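Long-range contact in 6-phospho-alpha-glucosidase (Merdibacter massiliensis, PDB 6VC6), which probably hydrolyses 6-phospho-alpha-glucosides, as a family 4 glycosyl hydrolase that binds NAD, manganese and a phosphorylated glucose: residues N333-A347 / M356-R370. Numbering follows the deposited sequence.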
loop_
_atom_site.group_PDB
_atom_site.type_symbol
_atom_site.label_atom_id
_atom_site.label_comp_id
_atom_site.label_asym_id
_atom_site.label_seq_id
_atom_site.Cartn_x
_atom_site.Cartn_y
_atom_site.Cartn_z
ATOM N N ASN A 333 -17.444 2.553 15.042
ATOM C CA ASN A 333 -18.549 2.178 14.158
ATOM C C ASN A 333 -19.094 3.394 13.411
ATOM O O ASN A 333 -20.301 3.641 13.363
ATOM C CB ASN A 333 -19.657 1.472 14.945
ATOM C CG ASN A 333 -20.599 0.689 14.050
ATOM O OD1 ASN A 333 -20.166 -0.024 13.146
ATOM N ND2 ASN A 333 -21.897 0.821 14.301
ATOM N N LYS A 334 -18.178 4.163 12.820
ATOM C CA LYS A 334 -18.570 5.407 12.164
ATOM C C LYS A 334 -19.335 5.154 10.873
ATOM O O LYS A 334 -20.163 5.984 10.477
ATOM C CB LYS A 334 -17.336 6.261 11.880
ATOM C CG LYS A 334 -16.662 6.820 13.120
ATOM C CD LYS A 334 -15.486 7.705 12.743
ATOM C CE LYS A 334 -14.827 8.306 13.972
ATOM N NZ LYS A 334 -13.632 9.118 13.611
ATOM N N ASN A 335 -19.078 4.026 10.210
ATOM C CA ASN A 335 -19.641 3.731 8.892
ATOM C C ASN A 335 -19.305 4.828 7.884
ATOM O O ASN A 335 -20.100 5.135 6.992
ATOM C CB ASN A 335 -21.154 3.503 8.966
ATOM C CG ASN A 335 -21.512 2.218 9.687
ATOM O OD1 ASN A 335 -20.887 1.179 9.474
ATOM N ND2 ASN A 335 -22.518 2.284 10.552
ATOM N N THR A 336 -18.127 5.428 8.029
ATOM C CA THR A 336 -17.640 6.414 7.079
ATOM C C THR A 336 -17.077 5.720 5.843
ATOM O O THR A 336 -16.803 4.517 5.843
ATOM C CB THR A 336 -16.572 7.302 7.720
ATOM O OG1 THR A 336 -15.762 6.516 8.604
ATOM C CG2 THR A 336 -17.219 8.432 8.506
ATOM N N ARG A 337 -16.899 6.497 4.778
ATOM C CA ARG A 337 -16.525 5.945 3.483
ATOM C C ARG A 337 -15.015 5.984 3.286
ATOM O O ARG A 337 -14.385 7.035 3.443
ATOM C CB ARG A 337 -17.224 6.702 2.354
ATOM C CG ARG A 337 -18.696 6.348 2.197
ATOM C CD ARG A 337 -19.328 7.117 1.050
ATOM N NE ARG A 337 -19.351 8.554 1.308
ATOM C CZ ARG A 337 -20.309 9.176 1.986
ATOM N NH1 ARG A 337 -20.247 10.488 2.172
ATOM N NH2 ARG A 337 -21.330 8.488 2.480
ATOM N N PHE A 338 -14.444 4.830 2.944
ATOM C CA PHE A 338 -13.048 4.712 2.554
ATOM C C PHE A 338 -12.959 3.868 1.291
ATOM O O PHE A 338 -13.877 3.114 0.956
ATOM C CB PHE A 338 -12.188 4.068 3.653
ATOM C CG PHE A 338 -12.039 4.908 4.888
ATOM C CD1 PHE A 338 -11.106 5.929 4.940
ATOM C CD2 PHE A 338 -12.821 4.662 6.003
ATOM C CE1 PHE A 338 -10.962 6.698 6.081
ATOM C CE2 PHE A 338 -12.682 5.426 7.146
ATOM C CZ PHE A 338 -11.753 6.445 7.186
ATOM N N ILE A 339 -11.837 3.998 0.592
ATOM C CA ILE A 339 -11.519 3.147 -0.548
ATOM C C ILE A 339 -10.530 2.096 -0.060
ATOM O O ILE A 339 -9.351 2.394 0.159
ATOM C CB ILE A 339 -10.952 3.955 -1.723
ATOM C CG1 ILE A 339 -12.008 4.927 -2.253
ATOM C CG2 ILE A 339 -10.486 3.022 -2.831
ATOM C CD1 ILE A 339 -11.564 5.716 -3.464
ATOM N N VAL A 340 -11.010 0.866 0.124
ATOM C CA VAL A 340 -10.214 -0.215 0.687
ATOM C C VAL A 340 -10.316 -1.435 -0.221
ATOM O O VAL A 340 -11.067 -1.456 -1.196
ATOM C CB VAL A 340 -10.646 -0.573 2.125
ATOM C CG1 VAL A 340 -10.518 0.638 3.037
ATOM C CG2 VAL A 340 -12.071 -1.105 2.132
ATOM N N ILE A 341 -9.543 -2.462 0.123
ATOM C CA ILE A 341 -9.456 -3.693 -0.655
ATOM C C ILE A 341 -10.373 -4.733 -0.027
ATOM O O ILE A 341 -10.262 -5.026 1.170
ATOM C CB ILE A 341 -8.007 -4.202 -0.727
ATOM C CG1 ILE A 341 -7.124 -3.181 -1.447
ATOM C CG2 ILE A 341 -7.947 -5.554 -1.419
ATOM C CD1 ILE A 341 -5.644 -3.458 -1.327
ATOM N N VAL A 342 -11.280 -5.294 -0.832
ATOM C CA VAL A 342 -12.283 -6.234 -0.348
ATOM C C VAL A 342 -12.486 -7.342 -1.372
ATOM O O VAL A 342 -12.161 -7.201 -2.553
ATOM C CB VAL A 342 -13.637 -5.547 -0.058
ATOM C CG1 VAL A 342 -13.529 -4.635 1.149
ATOM C CG2 VAL A 342 -14.110 -4.772 -1.278
ATOM N N LYS A 343 -13.041 -8.455 -0.899
ATOM C CA LYS A 343 -13.451 -9.528 -1.793
ATOM C C LYS A 343 -14.638 -9.077 -2.635
ATOM O O LYS A 343 -15.583 -8.466 -2.129
ATOM C CB LYS A 343 -13.809 -10.781 -0.991
ATOM C CG LYS A 343 -14.148 -11.994 -1.841
ATOM C CD LYS A 343 -14.073 -13.278 -1.026
ATOM C CE LYS A 343 -15.430 -13.649 -0.452
ATOM N NZ LYS A 343 -15.331 -14.109 0.962
ATOM N N ASN A 344 -14.583 -9.380 -3.931
ATOM C CA ASN A 344 -15.561 -8.871 -4.885
ATOM C C ASN A 344 -16.953 -9.443 -4.634
ATOM O O ASN A 344 -17.822 -8.752 -4.092
ATOM C CB ASN A 344 -15.110 -9.178 -6.315
ATOM C CG ASN A 344 -16.052 -8.615 -7.358
ATOM O OD1 ASN A 344 -16.652 -7.559 -7.163
ATOM N ND2 ASN A 344 -16.181 -9.315 -8.479
ATOM N N GLU A 345 -17.164 -10.696 -5.035
ATOM C CA GLU A 345 -18.432 -11.409 -4.869
ATOM C C GLU A 345 -19.623 -10.557 -5.320
ATOM O O GLU A 345 -20.571 -10.313 -4.574
ATOM C CB GLU A 345 -18.616 -11.882 -3.425
ATOM C CG GLU A 345 -19.427 -13.169 -3.307
ATOM C CD GLU A 345 -19.582 -13.646 -1.876
ATOM O OE1 GLU A 345 -18.602 -13.556 -1.108
ATOM O OE2 GLU A 345 -20.684 -14.114 -1.521
ATOM N N GLY A 346 -19.552 -10.103 -6.570
ATOM C CA GLY A 346 -20.642 -9.400 -7.207
ATOM C C GLY A 346 -20.521 -7.890 -7.207
ATOM O O GLY A 346 -21.228 -7.230 -7.979
ATOM N N ALA A 347 -19.654 -7.325 -6.363
ATOM C CA ALA A 347 -19.505 -5.873 -6.317
ATOM C C ALA A 347 -19.053 -5.325 -7.665
ATOM O O ALA A 347 -19.530 -4.274 -8.110
ATOM C CB ALA A 347 -18.529 -5.483 -5.211
HETATM N N MSE A 356 -9.875 -10.040 -5.241
HETATM C CA MSE A 356 -9.694 -8.955 -4.286
HETATM C C MSE A 356 -9.633 -7.635 -5.046
HETATM O O MSE A 356 -8.697 -7.390 -5.807
HETATM C CB MSE A 356 -8.427 -9.162 -3.450
HETATM C CG MSE A 356 -8.407 -10.456 -2.644
HETATM SE SE MSE A 356 -9.958 -10.689 -1.472
HETATM C CE MSE A 356 -9.550 -9.337 -0.131
ATOM N N VAL A 357 -10.642 -6.790 -4.847
ATOM C CA VAL A 357 -10.794 -5.555 -5.602
ATOM C C VAL A 357 -10.767 -4.372 -4.638
ATOM O O VAL A 357 -10.828 -4.528 -3.420
ATOM C CB VAL A 357 -12.083 -5.545 -6.445
ATOM C CG1 VAL A 357 -12.032 -6.640 -7.500
ATOM C CG2 VAL A 357 -13.301 -5.717 -5.552
ATOM N N GLU A 358 -10.679 -3.174 -5.214
ATOM C CA GLU A 358 -10.568 -1.925 -4.469
ATOM C C GLU A 358 -11.794 -1.072 -4.762
ATOM O O GLU A 358 -12.032 -0.704 -5.918
ATOM C CB GLU A 358 -9.286 -1.182 -4.853
ATOM C CG GLU A 358 -8.852 -0.113 -3.871
ATOM C CD GLU A 358 -7.459 0.407 -4.164
ATOM O OE1 GLU A 358 -7.227 0.888 -5.293
ATOM O OE2 GLU A 358 -6.593 0.331 -3.267
ATOM N N LEU A 359 -12.568 -0.758 -3.723
ATOM C CA LEU A 359 -13.838 -0.066 -3.902
ATOM C C LEU A 359 -14.107 0.850 -2.717
ATOM O O LEU A 359 -13.473 0.748 -1.663
ATOM C CB LEU A 359 -14.998 -1.055 -4.058
ATOM C CG LEU A 359 -14.940 -2.081 -5.188
ATOM C CD1 LEU A 359 -15.901 -3.208 -4.895
ATOM C CD2 LEU A 359 -15.257 -1.431 -6.523
ATOM N N VAL A 360 -15.077 1.748 -2.904
ATOM C CA VAL A 360 -15.572 2.572 -1.808
ATOM C C VAL A 360 -16.426 1.713 -0.885
ATOM O O VAL A 360 -17.283 0.945 -1.344
ATOM C CB VAL A 360 -16.371 3.765 -2.351
ATOM C CG1 VAL A 360 -16.951 4.589 -1.208
ATOM C CG2 VAL A 360 -15.501 4.629 -3.251
ATOM N N CYS A 361 -16.196 1.833 0.422
ATOM C CA CYS A 361 -16.922 1.043 1.405
ATOM C C CYS A 361 -17.215 1.885 2.638
ATOM O O CYS A 361 -16.464 2.804 2.973
ATOM C CB CYS A 361 -16.131 -0.204 1.836
ATOM S SG CYS A 361 -15.486 -1.226 0.494
ATOM N N GLU A 362 -18.318 1.560 3.309
ATOM C CA GLU A 362 -18.541 2.032 4.667
ATOM C C GLU A 362 -17.769 1.142 5.632
ATOM O O GLU A 362 -17.662 -0.069 5.425
ATOM C CB GLU A 362 -20.028 2.016 5.018
ATOM C CG GLU A 362 -20.817 3.226 4.537
ATOM C CD GLU A 362 -22.254 3.204 5.028
ATOM O OE1 GLU A 362 -22.559 2.402 5.936
ATOM O OE2 GLU A 362 -23.084 3.977 4.506
ATOM N N LEU A 363 -17.227 1.743 6.690
ATOM C CA LEU A 363 -16.335 1.037 7.603
ATOM C C LEU A 363 -16.837 1.177 9.030
ATOM O O LEU A 363 -16.906 2.290 9.561
ATOM C CB LEU A 363 -14.903 1.567 7.485
ATOM C CG LEU A 363 -13.872 0.545 7.004
ATOM C CD1 LEU A 363 -12.478 1.146 7.016
ATOM C CD2 LEU A 363 -13.927 -0.713 7.858
ATOM N N GLY A 364 -17.173 0.048 9.651
ATOM C CA GLY A 364 -17.595 0.029 11.037
ATOM C C GLY A 364 -16.934 -1.083 11.826
ATOM O O GLY A 364 -15.898 -1.611 11.411
ATOM N N ILE A 365 -17.529 -1.454 12.964
ATOM C CA ILE A 365 -16.955 -2.506 13.798
ATOM C C ILE A 365 -16.992 -3.851 13.084
ATOM O O ILE A 365 -16.176 -4.737 13.369
ATOM C CB ILE A 365 -17.685 -2.570 15.157
ATOM C CG1 ILE A 365 -16.772 -3.161 16.235
ATOM C CG2 ILE A 365 -18.971 -3.377 15.052
ATOM C CD1 ILE A 365 -15.838 -2.157 16.866
ATOM N N ASN A 366 -17.920 -4.026 12.144
ATOM C CA ASN A 366 -18.114 -5.296 11.463
ATOM C C ASN A 366 -17.382 -5.365 10.130
ATOM O O ASN A 366 -17.659 -6.261 9.327
ATOM C CB ASN A 366 -19.607 -5.556 11.261
ATOM C CG ASN A 366 -20.376 -5.571 12.569
ATOM O OD1 ASN A 366 -21.171 -4.673 12.845
ATOM N ND2 ASN A 366 -20.136 -6.592 13.384
ATOM N N GLY A 367 -16.459 -4.442 9.876
ATOM C CA GLY A 367 -15.651 -4.486 8.684
ATOM C C GLY A 367 -16.208 -3.641 7.557
ATOM O O GLY A 367 -17.206 -2.931 7.709
ATOM N N PRO A 368 -15.561 -3.706 6.396
ATOM C CA PRO A 368 -16.007 -2.895 5.259
ATOM C C PRO A 368 -17.317 -3.406 4.679
ATOM O O PRO A 368 -17.566 -4.613 4.614
ATOM C CB PRO A 368 -14.859 -3.034 4.253
ATOM C CG PRO A 368 -14.209 -4.330 4.608
ATOM C CD PRO A 368 -14.335 -4.466 6.095
ATOM N N ARG A 369 -18.157 -2.465 4.260
ATOM C CA ARG A 369 -19.432 -2.749 3.608
ATOM C C ARG A 369 -19.341 -2.174 2.199
ATOM O O ARG A 369 -19.576 -0.980 1.991
ATOM C CB ARG A 369 -20.593 -2.148 4.396
ATOM C CG ARG A 369 -21.841 -3.014 4.468
ATOM C CD ARG A 369 -22.805 -2.471 5.514
ATOM N NE ARG A 369 -24.201 -2.767 5.204
ATOM C CZ ARG A 369 -25.235 -2.123 5.734
ATOM N NH1 ARG A 369 -26.473 -2.458 5.397
ATOM N NH2 ARG A 369 -25.034 -1.139 6.600
ATOM N N ARG A 370 -18.992 -3.020 1.234
ATOM C CA ARG A 370 -18.716 -2.554 -0.117
ATOM C C ARG A 370 -20.001 -2.187 -0.848
ATOM O O ARG A 370 -21.075 -2.739 -0.591
ATOM C CB ARG A 370 -17.953 -3.619 -0.907
ATOM C CG ARG A 370 -18.781 -4.836 -1.277
ATOM C CD ARG A 370 -17.905 -6.046 -1.551
ATOM N NE ARG A 370 -18.674 -7.168 -2.086
ATOM C CZ ARG A 370 -19.438 -7.970 -1.352
ATOM N NH1 ARG A 370 -19.540 -7.781 -0.043
ATOM N NH2 ARG A 370 -20.102 -8.964 -1.927
HETATM O O HOH W 1 -21.614 -1.863 11.091
HETATM O O HOH W 2 -22.785 0.219 7.385
HETATM O O HOH W 3 -7.318 0.815 -0.535
#
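With chi1 at 71°, R370 sets CG between its backbone N and carbonyl carbon, and the chain then runs extended to NE, which carries the guanidinium to the type I' turn N344-A347. NE donates to N344 O at 2.7 Å, the acceptor lying out of the guanidinium plane, whereas NH2 reaches E345 O at 3.0 Å within that plane. N344 O also accepts from A347 N on the opposite face of its carbonyl, so two donors grip it. At the far end, N333 turns CG anti to its backbone N (chi1 -162°), and OD1 receives I365 N at 3.0 Å.

Between these ends, strands 336-343 and 356-364 pair antiparallel, with two-way backbone bonds at F338/C361, V340/L359 and V342/V357. V342 CG1 meets P368 CG at 3.5 Å and also touches C361 SG, while the A347 CB to L359 CD1 approach is tight, at 3.5 Å. On the other face I339 CG1 packs against V360 CG2 (3.6 Å), and a water donates to both I339 O and E358 OE2; E358 OE1 is hydrogen-bonded to Y195 OH. E362 lays CG against N335 O (3.2 Å), and its OE1 takes a water bond at 2.6 Å; that water also accepts from R369 NH2. Were E362 cut back to an alanine, the water would probably lose its carboxylate acceptor, and the R369 guanidinium, without its water-mediated tie to E362, would be freer to turn.

The two strands continue the NAD-binding domain's mixed sheet beyond strand 166-169, whose L167 touches V340, L363 and P368, and strand 367-370 forms one edge of it. Helix 318-331 covers F338 and L363, and helix 149-159 packs on I341 and M356 across the sheet.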